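Local coordinates for probable transcriptional regulator, LysR family protein (Rhodococcus sp., PDB 2QL3) that probably acts as a DNA-binding transcription factor of the LysR family, this piece being its C-terminal substrate-binding (effector) domain, at residues Phe138-Ala141 / Arg142-Gly146. Sequence-based numbering, arbitrary orientation.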
ATOM      1  N   PHE A 138      -3.381  -0.425  -2.649  1.00 27.19           N
ATOM      2  CA  PHE A 138      -3.920  -1.769  -2.897  1.00 28.14           C
ATOM      3  C   PHE A 138      -4.551  -2.354  -1.659  1.00 27.04           C
ATOM      4  O   PHE A 138      -5.627  -2.928  -1.728  1.00 27.61           O
ATOM      5  CB  PHE A 138      -2.796  -2.665  -3.416  1.00 25.54           C
ATOM      6  CG  PHE A 138      -3.213  -3.932  -4.043  1.00 28.81           C
ATOM      7  CD1 PHE A 138      -3.326  -4.027  -5.427  1.00 31.01           C
ATOM      8  CD2 PHE A 138      -3.319  -5.089  -3.292  1.00 25.41           C
ATOM      9  CE1 PHE A 138      -3.652  -5.262  -6.064  1.00 31.03           C
ATOM     10  CE2 PHE A 138      -3.646  -6.298  -3.914  1.00 29.54           C
ATOM     11  CZ  PHE A 138      -3.832  -6.382  -5.289  1.00 28.58           C
ATOM     12  N   GLU A 139      -3.864  -2.241  -0.537  1.00 27.28           N
ATOM     13  CA  GLU A 139      -4.390  -2.818   0.703  1.00 26.81           C
ATOM     14  C   GLU A 139      -5.589  -2.052   1.217  1.00 27.49           C
ATOM     15  O   GLU A 139      -6.469  -2.642   1.836  1.00 26.75           O
ATOM     16  CB  GLU A 139      -3.343  -2.872   1.794  1.00 25.81           C
ATOM     17  CG  GLU A 139      -3.828  -3.633   3.054  1.00 25.42           C
ATOM     18  CD  GLU A 139      -4.277  -5.088   2.783  1.00 28.40           C
ATOM     19  OE1 GLU A 139      -4.979  -5.664   3.641  1.00 27.42           O
ATOM     20  OE2 GLU A 139      -3.951  -5.668   1.712  1.00 31.69           O
ATOM     21  N   THR A 140      -5.640  -0.744   0.970  1.00 26.76           N
ATOM     22  CA  THR A 140      -6.829  -0.026   1.335  1.00 27.68           C
ATOM     23  C   THR A 140      -8.050  -0.585   0.581  1.00 27.75           C
ATOM     24  O   THR A 140      -9.131  -0.736   1.166  1.00 28.13           O
ATOM     25  CB  THR A 140      -6.674   1.490   1.145  1.00 28.14           C
ATOM     26  OG1 THR A 140      -5.591   1.957   1.973  1.00 28.51           O
ATOM     27  CG2 THR A 140      -7.994   2.218   1.507  1.00 25.70           C
ATOM     28  N   ALA A 141      -7.874  -0.932  -0.695  1.00 27.38           N
ATOM     29  CA  ALA A 141      -8.972  -1.483  -1.466  1.00 26.33           C
ATOM     30  C   ALA A 141      -9.399  -2.806  -0.853  1.00 25.65           C
ATOM     31  O   ALA A 141     -10.567  -3.022  -0.661  1.00 28.25           O
ATOM     32  CB  ALA A 141      -8.590  -1.680  -2.931  1.00 25.45           C
ATOM     33  N   ARG A 142      -8.454  -3.700  -0.586  1.00 26.01           N
ATOM     34  CA  ARG A 142      -8.763  -5.035   0.015  1.00 24.46           C
ATOM     35  C   ARG A 142      -9.356  -4.880   1.380  1.00 24.34           C
ATOM     36  O   ARG A 142     -10.367  -5.552   1.684  1.00 25.36           O
ATOM     37  CB  ARG A 142      -7.496  -5.905   0.154  1.00 24.51           C
ATOM     38  CG  ARG A 142      -6.880  -6.317  -1.138  1.00 23.63           C
ATOM     39  CD  ARG A 142      -5.588  -7.144  -0.899  1.00 23.05           C
ATOM     40  NE  ARG A 142      -5.910  -8.513  -0.479  1.00 24.92           N
ATOM     41  CZ  ARG A 142      -5.606  -9.057   0.688  1.00 25.72           C
ATOM     42  NH1 ARG A 142      -5.922 -10.329   0.923  1.00 29.06           N
ATOM     43  NH2 ARG A 142      -4.989  -8.360   1.618  1.00 27.40           N
ATOM     44  N   ALA A 143      -8.799  -3.973   2.190  1.00 22.23           N
ATOM     45  CA  ALA A 143      -9.315  -3.778   3.560  1.00 23.38           C
ATOM     46  C   ALA A 143     -10.744  -3.215   3.580  1.00 23.53           C
ATOM     47  O   ALA A 143     -11.569  -3.654   4.389  1.00 22.98           O
ATOM     48  CB  ALA A 143      -8.417  -2.878   4.346  1.00 23.25           C
ATOM     49  N   PHE A 144     -11.035  -2.257   2.684  1.00 24.35           N
ATOM     50  CA  PHE A 144     -12.383  -1.689   2.565  1.00 24.74           C
ATOM     51  C   PHE A 144     -13.392  -2.781   2.134  1.00 23.96           C
ATOM     52  O   PHE A 144     -14.467  -2.916   2.699  1.00 26.22           O
ATOM     53  CB  PHE A 144     -12.420  -0.503   1.590  1.00 24.87           C
ATOM     54  CG  PHE A 144     -12.079   0.852   2.191  1.00 25.78           C
ATOM     55  CD1 PHE A 144     -11.268   0.974   3.281  1.00 26.43           C
ATOM     56  CD2 PHE A 144     -12.584   2.020   1.613  1.00 26.80           C
ATOM     57  CE1 PHE A 144     -10.961   2.204   3.835  1.00 27.45           C
ATOM     58  CE2 PHE A 144     -12.268   3.276   2.173  1.00 27.73           C
ATOM     59  CZ  PHE A 144     -11.435   3.361   3.255  1.00 27.47           C
ATOM     60  N   VAL A 145     -13.065  -3.550   1.121  1.00 25.31           N
ATOM     61  CA  VAL A 145     -13.932  -4.637   0.662  1.00 24.21           C
ATOM     62  C   VAL A 145     -14.133  -5.709   1.771  1.00 24.30           C
ATOM     63  O   VAL A 145     -15.251  -6.209   1.967  1.00 25.28           O
ATOM     64  CB  VAL A 145     -13.351  -5.263  -0.670  1.00 24.33           C
ATOM     65  CG1 VAL A 145     -13.996  -6.558  -0.987  1.00 25.62           C
ATOM     66  CG2 VAL A 145     -13.544  -4.269  -1.866  1.00 24.73           C
ATOM     67  N   GLY A 146     -13.075  -6.072   2.497  1.00 24.17           N
ATOM     68  CA  GLY A 146     -13.172  -7.115   3.522  1.00 24.09           C
ATOM     69  C   GLY A 146     -14.110  -6.673   4.651  1.00 25.61           C
ATOM     70  O   GLY A 146     -14.833  -7.470   5.233  1.00 24.35           O
TER
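E139 and R142 form a salt bridge one turn apart on helix 138-147. NH2 of R142 donates to OE2 of E139 at 2.9 Å, with an N-H...O angle of 160°. The acceptor lies in the guanidinium plane and uses its syn lone pair, although the carboxylate is turned 48° from that plane. The R142 chain is extended at chi2, which brings CD to 3.7 Å from CE2 of F138, then bends at chi3 (76°) to bring the guanidinium to the carboxylate. The same NH2 bonds V162 O, while E139 OE1 takes the backbone N of Y164 and OE2 the hydroxyl of Y164 of the second subunit. Replacing R142 by an alanine would probably leave the E139 carboxylate without its charged mate and remove the packing of CD against CE2 of F138. Four i to i+4 backbone bonds, from F138 O to R142 N through A141 O to V145 N, build the alpha-helix. It follows strand 131-135 in the periplasmic-binding-protein-like fold of this domain, and E139, T140, A143 and F144 also meet the second subunit. With T140 CG2 anti to the backbone N, the methyl sits over one face of the F144 ring, 4.0 Å from the centroid, a CH-pi contact. The same rotation sets OG1 beside the backbone N, where it hydrogen-bonds N137 ND2 and E40 OE2 of the second subunit. The F144 ring also meets Y133 edge-to-face and F38 of the second subunit.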